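Local coordinates for sensor protein (Rhodopseudomonas palustris, PDB 2OOL) that holds biliverdin as the chromophore-binding part of a bacteriophytochrome, a light sensor that probably passes its signal on through a histidine kinase, at residues R54-V62 and S241-P249; H42-E50 and R124-L133. All blocks are in the same frame, centred on the assembly; numbering follows the deposited sequence.

Contact 1: residues R54-V62 and S241-P249; sequences RIASVSANV and SPLVPDINP
An antiparallel ladder between a PAS strand, 55-59, and strand 241-244 of the GAF lasso joins the two domains, consistent with the knot of bacteriophytochromes, in which the N-terminal segment threads the lasso. Val58 and Val244 form the hydrogen-bonded pair: Val58 N gives to Val244 O at 3.0 Å, and Val244 N returns to Val58 O at 2.7 Å. Ala60 N then reaches Pro242 O at 2.9 Å, nearly in line with the C=O, as the chain turns away, and proline's missing N-H costs nothing here. Beyond it a side chain takes over: OG of Ser241, set anti to its own backbone N (chi1 174°), accepts Asn61 N at 3.0 Å where the chain turns from Ser59 to Val62. Ser59 OG donates to Asn61 OD1 at 2.6 Å and so steadies the same turn. At the other end, Ser57 OG swings round to give a bond to Pro245 O at 2.8 Å. The peptide before Pro245 is cis and ends the regular ladder; from there a water bridges Ala56 O and Ile247 O, while the small CB of Ala56 rests on Pro249 CG at 3.6 Å. Ala56 and Ser57 face Val47 together in a classic beta bulge. Strand 44-48 thus flanks 55-59, and strand 38-39 lines the far edge of 241-244, with Ile39 touching both Leu243 and Ser59.

Contact 2: residues H42-E50 and R124-L133; sequences HGYLFVVSE and RHDSIVILEL
A chi1 of -60° turns the Phe46 ring away from its carbonyl carbon, and Leu133 makes the same choice, so that ring atom CE2 of Phe46 meets CD1 of Leu133 at 3.9 Å. Glu50 is less relaxed: its chi1 of -127° is far from staggered, and an extended chain beyond CG carries the carboxylate across Val129 to Arg124. There OE1 of Glu50 forms a salt bridge with NE of Arg124, the two planes 46° apart; the modelled length, 2.5 Å, is doubtful. Between these ends run paired backbone bonds of an antiparallel PAS ladder, Phe46 N to Leu131 O at 2.9 Å and Leu131 N to Phe46 O at 2.7 Å, repeated at Tyr44 and Leu133. Aliphatic chains suit both faces: on that of Leu45 and Val47, Leu45 CG packs on Ile130 CG2 and Val47 CG1 on Ile128 CD1, each at 3.8 Å; on that of Phe46 and Leu133, Val48 CG2 meets Val129 CG1 at 4.0 Å. Glu132 lays its CG against Leu45 CD1, while its buried carboxylate accepts Val261 N, Leu262 N and Ser260 OG. Cutting Glu50 back to an alanine is likely to leave Arg124 NE without its charged mate and Val129 CG2 without the glutamate's cover. The apolar middle thus relies on shape and backbone bonds, the Glu50-Arg124 end on opposite charges, and the three donors around Glu132 are likely to stabilise its ionised form.

How the contacts relate
Both contacts belong to one antiparallel sheet, in which strands 55-59 and 44-48 are neighbours: Ala56 N probably bonds to Val47 O at 2.8 Å, Asn61 ND2 to Gly43 O, and Val58 packs on Phe46. Contact 2 lies in the buried middle of the PAS sheet and is mostly aliphatic and aromatic, its ion pair kept to the margin. Contact 1 is only partly buried and more polar, with serine hydroxyls, prolines and a bridging water, as suits a joint between two domains rather than the inside of one. The lasso also reaches contact 2 directly, since Asn248 ND2 bonds to Asp126 O and Pro249 touches Ile128.

Contact 1: residues R54-V62 and S241-P249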
ATOM      1  N   ARG A  54       1.502 -32.697  12.577  1.00 58.58           N
ATOM      2  CA  ARG A  54       1.506 -33.062  13.990  1.00 57.34           C
ATOM      3  C   ARG A  54       2.459 -32.167  14.720  1.00 54.57           C
ATOM      4  O   ARG A  54       3.467 -31.835  14.189  1.00 53.49           O
ATOM      5  CB  ARG A  54       1.949 -34.507  14.167  1.00 56.53           C
ATOM      6  CG  ARG A  54       0.912 -35.491  13.684  1.00 58.47           C
ATOM      7  CD  ARG A  54       1.300 -36.965  13.837  1.00 57.67           C
ATOM      8  NE  ARG A  54       0.119 -37.717  13.418  1.00 59.60           N
ATOM      9  CZ  ARG A  54      -0.870 -38.115  14.218  1.00 60.22           C
ATOM     10  NH1 ARG A  54      -0.808 -37.947  15.537  1.00 61.26           N
ATOM     11  NH2 ARG A  54      -1.915 -38.733  13.693  1.00 62.32           N
ATOM     12  N   ILE A  55       2.185 -31.852  15.968  1.00 53.58           N
ATOM     13  CA  ILE A  55       2.990 -30.843  16.676  1.00 54.40           C
ATOM     14  C   ILE A  55       4.309 -31.467  17.162  1.00 54.27           C
ATOM     15  O   ILE A  55       4.303 -32.491  17.811  1.00 53.04           O
ATOM     16  CB  ILE A  55       2.194 -30.240  17.858  1.00 52.81           C
ATOM     17  CG1 ILE A  55       1.034 -29.386  17.347  1.00 51.49           C
ATOM     18  CG2 ILE A  55       3.068 -29.515  18.785  1.00 52.93           C
ATOM     19  CD1 ILE A  55      -0.049 -29.184  18.389  1.00 52.27           C
ATOM     20  N   ALA A  56       5.437 -30.817  16.895  1.00 54.97           N
ATOM     21  CA  ALA A  56       6.722 -31.387  17.353  1.00 55.76           C
ATOM     22  C   ALA A  56       7.358 -30.554  18.461  1.00 55.65           C
ATOM     23  O   ALA A  56       8.133 -31.061  19.255  1.00 56.63           O
ATOM     24  CB  ALA A  56       7.678 -31.656  16.168  1.00 55.67           C
ATOM     25  N   SER A  57       6.937 -29.307  18.592  1.00 55.91           N
ATOM     26  CA  SER A  57       7.350 -28.473  19.706  1.00 55.38           C
ATOM     27  C   SER A  57       6.377 -27.302  19.838  1.00 55.34           C
ATOM     28  O   SER A  57       5.769 -26.911  18.829  1.00 54.08           O
ATOM     29  CB  SER A  57       8.759 -27.912  19.443  1.00 55.95           C
ATOM     30  OG  SER A  57       9.096 -26.897  20.364  1.00 54.05           O
ATOM     31  N   VAL A  58       6.259 -26.754  21.062  1.00 54.46           N
ATOM     32  CA  VAL A  58       5.428 -25.570  21.319  1.00 54.95           C
ATOM     33  C   VAL A  58       6.091 -24.723  22.348  1.00 54.55           C
ATOM     34  O   VAL A  58       6.829 -25.237  23.196  1.00 54.66           O
ATOM     35  CB  VAL A  58       3.981 -25.882  21.900  1.00 55.38           C
ATOM     36  CG1 VAL A  58       2.914 -25.868  20.784  1.00 57.08           C
ATOM     37  CG2 VAL A  58       3.966 -27.151  22.696  1.00 55.96           C
ATOM     38  N   SER A  59       5.830 -23.426  22.257  1.00 54.00           N
ATOM     39  CA  SER A  59       6.144 -22.487  23.315  1.00 54.25           C
ATOM     40  C   SER A  59       5.256 -22.787  24.529  1.00 54.46           C
ATOM     41  O   SER A  59       4.045 -23.127  24.389  1.00 53.05           O
ATOM     42  CB  SER A  59       5.958 -21.022  22.839  1.00 54.01           C
ATOM     43  OG  SER A  59       4.659 -20.779  22.317  1.00 53.68           O
ATOM     44  N   ALA A  60       5.876 -22.670  25.708  1.00 54.85           N
ATOM     45  CA  ALA A  60       5.262 -23.036  26.974  1.00 55.15           C
ATOM     46  C   ALA A  60       4.017 -22.219  27.280  1.00 55.08           C
ATOM     47  O   ALA A  60       3.146 -22.702  27.990  1.00 54.17           O
ATOM     48  CB  ALA A  60       6.274 -22.833  28.124  1.00 55.22           C
ATOM     49  N   ASN A  61       3.983 -20.966  26.797  1.00 55.15           N
ATOM     50  CA  ASN A  61       2.830 -20.062  26.960  1.00 55.45           C
ATOM     51  C   ASN A  61       1.547 -20.556  26.300  1.00 55.95           C
ATOM     52  O   ASN A  61       0.459 -20.096  26.621  1.00 56.16           O
ATOM     53  CB  ASN A  61       3.157 -18.595  26.518  1.00 55.54           C
ATOM     54  CG  ASN A  61       3.344 -18.420  24.998  1.00 54.19           C
ATOM     55  OD1 ASN A  61       3.721 -19.338  24.302  1.00 54.35           O
ATOM     56  ND2 ASN A  61       3.059 -17.212  24.490  1.00 54.97           N
ATOM     57  N   VAL A  62       1.663 -21.513  25.397  1.00 56.38           N
ATOM     58  CA  VAL A  62       0.500 -22.206  24.858  1.00 57.13           C
ATOM     59  C   VAL A  62      -0.378 -22.835  25.963  1.00 57.47           C
ATOM     60  O   VAL A  62      -1.571 -23.008  25.760  1.00 57.14           O
ATOM     61  CB  VAL A  62       0.963 -23.234  23.811  1.00 56.87           C
ATOM     62  CG1 VAL A  62      -0.024 -24.251  23.560  1.00 57.45           C
ATOM     63  CG2 VAL A  62       1.343 -22.468  22.515  1.00 59.85           C
ATOM     64  N   SER A 241       9.480 -17.207  26.871  1.00 57.41           N
ATOM     65  CA  SER A 241       8.712 -18.443  27.028  1.00 56.94           C
ATOM     66  C   SER A 241       9.427 -19.547  26.273  1.00 56.51           C
ATOM     67  O   SER A 241       9.536 -19.495  25.045  1.00 55.81           O
ATOM     68  CB  SER A 241       7.284 -18.241  26.496  1.00 57.21           C
ATOM     69  OG  SER A 241       6.508 -19.437  26.496  1.00 54.23           O
ATOM     70  N   PRO A 242       9.943 -20.551  27.001  1.00 56.08           N
ATOM     71  CA  PRO A 242      10.739 -21.569  26.359  1.00 55.82           C
ATOM     72  C   PRO A 242       9.974 -22.495  25.450  1.00 55.02           C
ATOM     73  O   PRO A 242       8.774 -22.655  25.593  1.00 54.91           O
ATOM     74  CB  PRO A 242      11.330 -22.321  27.546  1.00 56.10           C
ATOM     75  CG  PRO A 242      10.364 -22.131  28.596  1.00 56.78           C
ATOM     76  CD  PRO A 242       9.896 -20.761  28.450  1.00 56.32           C
ATOM     77  N   LEU A 243      10.693 -23.072  24.489  1.00 54.72           N
ATOM     78  CA  LEU A 243      10.166 -24.066  23.582  1.00 54.61           C
ATOM     79  C   LEU A 243      10.186 -25.395  24.282  1.00 54.80           C
ATOM     80  O   LEU A 243      11.133 -25.712  24.989  1.00 56.62           O
ATOM     81  CB  LEU A 243      10.991 -24.166  22.307  1.00 53.54           C
ATOM     82  CG  LEU A 243      11.023 -22.888  21.474  1.00 54.33           C
ATOM     83  CD1 LEU A 243      11.751 -23.104  20.155  1.00 52.09           C
ATOM     84  CD2 LEU A 243       9.665 -22.251  21.279  1.00 51.11           C
ATOM     85  N   VAL A 244       9.151 -26.185  24.058  1.00 55.34           N
ATOM     86  CA  VAL A 244       9.006 -27.493  24.701  1.00 54.70           C
ATOM     87  C   VAL A 244       8.717 -28.514  23.631  1.00 55.46           C
ATOM     88  O   VAL A 244       7.630 -28.516  23.098  1.00 55.25           O
ATOM     89  CB  VAL A 244       7.840 -27.502  25.670  1.00 54.53           C
ATOM     90  CG1 VAL A 244       7.761 -28.873  26.418  1.00 53.10           C
ATOM     91  CG2 VAL A 244       7.986 -26.403  26.635  1.00 52.39           C
ATOM     92  N   PRO A 245       9.704 -29.356  23.266  1.00 56.57           N
ATOM     93  CA  PRO A 245      11.120 -29.269  23.602  1.00 56.79           C
ATOM     94  C   PRO A 245      11.845 -28.386  22.590  1.00 58.03           C
ATOM     95  O   PRO A 245      11.307 -28.074  21.509  1.00 58.23           O
ATOM     96  CB  PRO A 245      11.587 -30.708  23.483  1.00 57.16           C
ATOM     97  CG  PRO A 245      10.748 -31.288  22.392  1.00 56.92           C
ATOM     98  CD  PRO A 245       9.422 -30.521  22.409  1.00 56.05           C
ATOM     99  N   ASP A 246      13.070 -27.995  22.936  1.00 57.96           N
ATOM    100  CA  ASP A 246      13.904 -27.167  22.076  1.00 56.95           C
ATOM    101  C   ASP A 246      14.746 -28.127  21.253  1.00 56.77           C
ATOM    102  O   ASP A 246      15.966 -28.218  21.456  1.00 58.48           O
ATOM    103  CB  ASP A 246      14.754 -26.213  22.955  1.00 56.73           C
ATOM    104  CG  ASP A 246      15.708 -25.332  22.152  1.00 58.62           C
ATOM    105  OD1 ASP A 246      15.467 -25.124  20.925  1.00 57.04           O
ATOM    106  OD2 ASP A 246      16.711 -24.844  22.780  1.00 58.35           O
ATOM    107  N   ILE A 247      14.091 -28.864  20.353  1.00 54.99           N
ATOM    108  CA  ILE A 247      14.736 -29.885  19.539  1.00 54.81           C
ATOM    109  C   ILE A 247      14.118 -29.934  18.150  1.00 54.77           C
ATOM    110  O   ILE A 247      12.892 -29.997  18.024  1.00 55.98           O
ATOM    111  CB  ILE A 247      14.510 -31.336  20.095  1.00 54.52           C
ATOM    112  CG1 ILE A 247      15.044 -31.484  21.518  1.00 54.57           C
ATOM    113  CG2 ILE A 247      15.194 -32.370  19.189  1.00 55.27           C
ATOM    114  CD1 ILE A 247      14.556 -32.786  22.221  1.00 55.91           C
ATOM    115  N   ASN A 248      14.947 -29.900  17.111  1.00 53.21           N
ATOM    116  CA  ASN A 248      14.476 -30.015  15.757  1.00 52.78           C
ATOM    117  C   ASN A 248      14.193 -31.507  15.528  1.00 52.76           C
ATOM    118  O   ASN A 248      15.071 -32.341  15.728  1.00 51.64           O
ATOM    119  CB  ASN A 248      15.517 -29.429  14.814  1.00 52.06           C
ATOM    120  CG  ASN A 248      15.178 -29.636  13.363  1.00 52.85           C
ATOM    121  OD1 ASN A 248      14.718 -30.707  12.976  1.00 50.34           O
ATOM    122  ND2 ASN A 248      15.423 -28.615  12.537  1.00 47.36           N
ATOM    123  N   PRO A 249      12.935 -31.859  15.193  1.00 53.78           N
ATOM    124  CA  PRO A 249      12.582 -33.291  15.125  1.00 53.69           C
ATOM    125  C   PRO A 249      13.199 -34.007  13.938  1.00 53.79           C
ATOM    126  O   PRO A 249      13.358 -35.246  13.983  1.00 53.21           O
ATOM    127  CB  PRO A 249      11.047 -33.266  15.003  1.00 53.92           C
ATOM    128  CG  PRO A 249      10.779 -32.019  14.295  1.00 54.65           C
ATOM    129  CD  PRO A 249      11.770 -31.012  14.852  1.00 53.66           C
TER
HETATM  130  O   HOH W   1      10.807 -31.904  18.362  1.00 47.85           O

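Contact 2: residues H42-E50 and R124-L133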
ATOM      1  N   HIS A  42       4.110 -12.384  23.390  1.00 55.31           N
ATOM      2  CA  HIS A  42       2.897 -11.759  22.839  1.00 54.98           C
ATOM      3  C   HIS A  42       2.314 -12.663  21.726  1.00 55.35           C
ATOM      4  O   HIS A  42       1.268 -12.350  21.190  1.00 55.51           O
ATOM      5  CB  HIS A  42       3.189 -10.339  22.296  1.00 56.61           C
ATOM      6  CG  HIS A  42       4.182 -10.327  21.173  1.00 56.22           C
ATOM      7  ND1 HIS A  42       5.530 -10.499  21.378  1.00 57.25           N
ATOM      8  CD2 HIS A  42       4.017 -10.219  19.836  1.00 57.60           C
ATOM      9  CE1 HIS A  42       6.154 -10.504  20.218  1.00 56.80           C
ATOM     10  NE2 HIS A  42       5.265 -10.315  19.263  1.00 56.03           N
ATOM     11  N   GLY A  43       3.018 -13.753  21.356  1.00 54.75           N
ATOM     12  CA  GLY A  43       2.586 -14.663  20.278  1.00 53.19           C
ATOM     13  C   GLY A  43       2.791 -16.110  20.725  1.00 52.34           C
ATOM     14  O   GLY A  43       3.256 -16.347  21.806  1.00 51.91           O
ATOM     15  N   TYR A  44       2.445 -17.068  19.885  1.00 52.54           N
ATOM     16  CA  TYR A  44       2.648 -18.491  20.180  1.00 53.37           C
ATOM     17  C   TYR A  44       3.355 -19.198  19.017  1.00 53.33           C
ATOM     18  O   TYR A  44       3.122 -18.873  17.860  1.00 52.73           O
ATOM     19  CB  TYR A  44       1.283 -19.178  20.453  1.00 53.93           C
ATOM     20  CG  TYR A  44       0.448 -18.522  21.535  1.00 54.06           C
ATOM     21  CD1 TYR A  44       0.574 -18.893  22.867  1.00 54.26           C
ATOM     22  CD2 TYR A  44      -0.491 -17.530  21.223  1.00 56.28           C
ATOM     23  CE1 TYR A  44      -0.191 -18.258  23.874  1.00 54.33           C
ATOM     24  CE2 TYR A  44      -1.246 -16.893  22.223  1.00 54.42           C
ATOM     25  CZ  TYR A  44      -1.081 -17.268  23.538  1.00 53.37           C
ATOM     26  OH  TYR A  44      -1.855 -16.673  24.524  1.00 55.68           O
ATOM     27  N   LEU A  45       4.167 -20.212  19.311  1.00 53.87           N
ATOM     28  CA  LEU A  45       4.923 -20.906  18.254  1.00 53.20           C
ATOM     29  C   LEU A  45       4.701 -22.417  18.272  1.00 53.63           C
ATOM     30  O   LEU A  45       4.713 -23.028  19.336  1.00 53.22           O
ATOM     31  CB  LEU A  45       6.424 -20.603  18.398  1.00 53.50           C
ATOM     32  CG  LEU A  45       7.430 -21.141  17.396  1.00 53.83           C
ATOM     33  CD1 LEU A  45       8.640 -20.207  17.362  1.00 53.05           C
ATOM     34  CD2 LEU A  45       7.869 -22.629  17.679  1.00 51.84           C
ATOM     35  N   PHE A  46       4.530 -22.994  17.076  1.00 52.56           N
ATOM     36  CA  PHE A  46       4.427 -24.433  16.895  1.00 53.36           C
ATOM     37  C   PHE A  46       5.406 -24.839  15.824  1.00 53.63           C
ATOM     38  O   PHE A  46       5.545 -24.158  14.812  1.00 54.79           O
ATOM     39  CB  PHE A  46       3.043 -24.779  16.396  1.00 52.82           C
ATOM     40  CG  PHE A  46       1.951 -24.375  17.326  1.00 52.66           C
ATOM     41  CD1 PHE A  46       1.369 -25.314  18.173  1.00 51.41           C
ATOM     42  CD2 PHE A  46       1.493 -23.058  17.360  1.00 50.65           C
ATOM     43  CE1 PHE A  46       0.328 -24.971  19.007  1.00 53.59           C
ATOM     44  CE2 PHE A  46       0.471 -22.686  18.242  1.00 51.63           C
ATOM     45  CZ  PHE A  46      -0.110 -23.617  19.054  1.00 52.15           C
ATOM     46  N   VAL A  47       6.130 -25.907  16.059  1.00 54.22           N
ATOM     47  CA  VAL A  47       6.757 -26.640  14.979  1.00 53.94           C
ATOM     48  C   VAL A  47       5.814 -27.730  14.610  1.00 54.53           C
ATOM     49  O   VAL A  47       5.364 -28.436  15.484  1.00 54.45           O
ATOM     50  CB  VAL A  47       8.120 -27.240  15.400  1.00 54.19           C
ATOM     51  CG1 VAL A  47       8.720 -27.967  14.234  1.00 48.80           C
ATOM     52  CG2 VAL A  47       9.055 -26.062  15.954  1.00 52.98           C
ATOM     53  N   VAL A  48       5.497 -27.856  13.330  1.00 56.75           N
ATOM     54  CA  VAL A  48       4.625 -28.920  12.868  1.00 60.03           C
ATOM     55  C   VAL A  48       5.234 -29.677  11.677  1.00 61.64           C
ATOM     56  O   VAL A  48       5.961 -29.114  10.858  1.00 62.56           O
ATOM     57  CB  VAL A  48       3.238 -28.384  12.442  1.00 60.25           C
ATOM     58  CG1 VAL A  48       2.536 -27.665  13.611  1.00 58.57           C
ATOM     59  CG2 VAL A  48       3.390 -27.443  11.284  1.00 60.37           C
ATOM     60  N   SER A  49       4.897 -30.949  11.561  1.00 62.94           N
ATOM     61  CA  SER A  49       5.400 -31.754  10.468  1.00 64.95           C
ATOM     62  C   SER A  49       4.613 -31.457   9.197  1.00 66.58           C
ATOM     63  O   SER A  49       3.446 -31.097   9.250  1.00 66.41           O
ATOM     64  CB  SER A  49       5.280 -33.226  10.813  1.00 63.99           C
ATOM     65  OG  SER A  49       3.925 -33.571  10.804  1.00 64.50           O
ATOM     66  N   GLU A  50       5.259 -31.626   8.050  1.00 69.02           N
ATOM     67  CA  GLU A  50       4.687 -31.174   6.777  1.00 70.29           C
ATOM     68  C   GLU A  50       3.698 -32.197   6.255  1.00 71.42           C
ATOM     69  O   GLU A  50       2.928 -31.909   5.341  1.00 73.23           O
ATOM     70  CB  GLU A  50       5.799 -30.975   5.742  1.00 71.53           C
ATOM     71  CG  GLU A  50       5.799 -29.592   5.060  1.00 71.81           C
ATOM     72  CD  GLU A  50       7.150 -29.319   4.449  1.00 72.64           C
ATOM     73  OE1 GLU A  50       7.730 -28.223   4.645  1.00 75.54           O
ATOM     74  OE2 GLU A  50       7.660 -30.247   3.792  1.00 77.18           O
ATOM     75  N   ARG A 124       9.462 -22.264   6.542  1.00 60.40           N
ATOM     76  CA  ARG A 124      10.222 -23.517   6.393  1.00 62.64           C
ATOM     77  C   ARG A 124      11.714 -23.228   6.501  1.00 63.32           C
ATOM     78  O   ARG A 124      12.191 -22.389   5.779  1.00 63.25           O
ATOM     79  CB  ARG A 124      10.017 -24.032   4.996  1.00 62.93           C
ATOM     80  CG  ARG A 124       8.848 -24.948   4.811  1.00 65.01           C
ATOM     81  CD  ARG A 124       8.987 -25.626   3.428  1.00 65.33           C
ATOM     82  NE  ARG A 124       7.771 -26.326   3.028  1.00 68.02           N
ATOM     83  CZ  ARG A 124       6.607 -25.740   2.735  1.00 69.72           C
ATOM     84  NH1 ARG A 124       6.465 -24.411   2.768  1.00 71.23           N
ATOM     85  NH2 ARG A 124       5.570 -26.509   2.405  1.00 70.81           N
ATOM     86  N   HIS A 125      12.444 -23.905   7.381  1.00 64.78           N
ATOM     87  CA  HIS A 125      13.905 -23.675   7.568  1.00 64.86           C
ATOM     88  C   HIS A 125      14.351 -24.947   8.299  1.00 65.55           C
ATOM     89  O   HIS A 125      13.582 -25.516   9.077  1.00 64.28           O
ATOM     90  CB  HIS A 125      14.142 -22.299   8.308  1.00 66.58           C
ATOM     91  CG  HIS A 125      15.588 -21.966   8.636  1.00 67.09           C
ATOM     92  ND1 HIS A 125      16.572 -21.825   7.674  1.00 71.71           N
ATOM     93  CD2 HIS A 125      16.197 -21.722   9.826  1.00 66.37           C
ATOM     94  CE1 HIS A 125      17.720 -21.529   8.259  1.00 72.34           C
ATOM     95  NE2 HIS A 125      17.517 -21.459   9.564  1.00 71.51           N
ATOM     96  N   ASP A 126      15.505 -25.530   7.925  1.00 66.51           N
ATOM     97  CA  ASP A 126      16.003 -26.765   8.582  1.00 64.83           C
ATOM     98  C   ASP A 126      15.098 -27.944   8.565  1.00 63.85           C
ATOM     99  O   ASP A 126      14.980 -28.708   9.545  1.00 63.91           O
ATOM    100  CB  ASP A 126      16.422 -26.477  10.018  1.00 66.36           C
ATOM    101  CG  ASP A 126      17.726 -25.654  10.082  1.00 70.63           C
ATOM    102  OD1 ASP A 126      18.198 -25.177   9.027  1.00 73.42           O
ATOM    103  OD2 ASP A 126      18.326 -25.569  11.179  1.00 78.80           O
ATOM    104  N   SER A 127      14.500 -28.168   7.409  1.00 62.56           N
ATOM    105  CA  SER A 127      13.726 -29.361   7.191  1.00 60.41           C
ATOM    106  C   SER A 127      12.480 -29.392   8.058  1.00 59.29           C
ATOM    107  O   SER A 127      11.828 -30.429   8.175  1.00 58.61           O
ATOM    108  CB  SER A 127      14.638 -30.628   7.384  1.00 62.29           C
ATOM    109  OG  SER A 127      15.990 -30.257   7.017  1.00 64.34           O
ATOM    110  N   ILE A 128      12.108 -28.245   8.651  1.00 58.45           N
ATOM    111  CA  ILE A 128      10.888 -28.177   9.477  1.00 56.45           C
ATOM    112  C   ILE A 128      10.033 -26.962   9.188  1.00 56.45           C
ATOM    113  O   ILE A 128      10.485 -26.017   8.571  1.00 57.47           O
ATOM    114  CB  ILE A 128      11.209 -28.224  11.012  1.00 57.07           C
ATOM    115  CG1 ILE A 128      12.119 -27.071  11.426  1.00 52.45           C
ATOM    116  CG2 ILE A 128      11.820 -29.601  11.402  1.00 53.33           C
ATOM    117  CD1 ILE A 128      12.070 -26.752  12.874  1.00 52.12           C
ATOM    118  N   VAL A 129       8.816 -26.954   9.728  1.00 56.04           N
ATOM    119  CA  VAL A 129       7.854 -25.879   9.516  1.00 55.18           C
ATOM    120  C   VAL A 129       7.525 -25.296  10.847  1.00 54.43           C
ATOM    121  O   VAL A 129       7.201 -26.029  11.754  1.00 54.76           O
ATOM    122  CB  VAL A 129       6.546 -26.435   8.896  1.00 56.06           C
ATOM    123  CG1 VAL A 129       5.531 -25.324   8.710  1.00 54.90           C
ATOM    124  CG2 VAL A 129       6.856 -27.164   7.568  1.00 54.90           C
ATOM    125  N   ILE A 130       7.620 -23.971  10.952  1.00 53.75           N
ATOM    126  CA  ILE A 130       7.384 -23.250  12.169  1.00 52.72           C
ATOM    127  C   ILE A 130       6.159 -22.378  11.870  1.00 52.35           C
ATOM    128  O   ILE A 130       6.142 -21.682  10.863  1.00 52.02           O
ATOM    129  CB  ILE A 130       8.591 -22.388  12.556  1.00 52.64           C
ATOM    130  CG1 ILE A 130       9.789 -23.252  12.985  1.00 53.35           C
ATOM    131  CG2 ILE A 130       8.229 -21.356  13.658  1.00 54.29           C
ATOM    132  CD1 ILE A 130      11.061 -22.505  13.423  1.00 53.00           C
ATOM    133  N   LEU A 131       5.131 -22.486  12.705  1.00 51.77           N
ATOM    134  CA  LEU A 131       3.959 -21.617  12.632  1.00 52.27           C
ATOM    135  C   LEU A 131       3.960 -20.680  13.827  1.00 52.25           C
ATOM    136  O   LEU A 131       4.113 -21.119  14.957  1.00 53.30           O
ATOM    137  CB  LEU A 131       2.689 -22.448  12.615  1.00 52.74           C
ATOM    138  CG  LEU A 131       1.346 -21.668  12.740  1.00 52.47           C
ATOM    139  CD1 LEU A 131       1.076 -20.792  11.507  1.00 53.02           C
ATOM    140  CD2 LEU A 131       0.198 -22.590  12.968  1.00 50.59           C
ATOM    141  N   GLU A 132       3.774 -19.399  13.596  1.00 51.41           N
ATOM    142  CA  GLU A 132       3.723 -18.474  14.691  1.00 53.53           C
ATOM    143  C   GLU A 132       2.399 -17.707  14.642  1.00 53.49           C
ATOM    144  O   GLU A 132       1.956 -17.343  13.576  1.00 53.90           O
ATOM    145  CB  GLU A 132       4.915 -17.529  14.603  1.00 53.20           C
ATOM    146  CG  GLU A 132       6.265 -18.215  14.833  1.00 55.24           C
ATOM    147  CD  GLU A 132       7.438 -17.279  14.638  1.00 56.80           C
ATOM    148  OE1 GLU A 132       7.767 -16.995  13.477  1.00 60.18           O
ATOM    149  OE2 GLU A 132       8.028 -16.841  15.642  1.00 63.80           O
ATOM    150  N   LEU A 133       1.794 -17.491  15.806  1.00 53.50           N
ATOM    151  CA  LEU A 133       0.480 -16.868  15.937  1.00 53.55           C
ATOM    152  C   LEU A 133       0.648 -15.532  16.577  1.00 53.42           C
ATOM    153  O   LEU A 133       1.103 -15.455  17.718  1.00 55.02           O
ATOM    154  CB  LEU A 133      -0.417 -17.747  16.833  1.00 52.21           C
ATOM    155  CG  LEU A 133      -0.785 -19.131  16.350  1.00 52.48           C
ATOM    156  CD1 LEU A 133      -1.857 -19.721  17.255  1.00 51.05           C
ATOM    157  CD2 LEU A 133      -1.213 -19.094  14.911  1.00 47.81           C
TER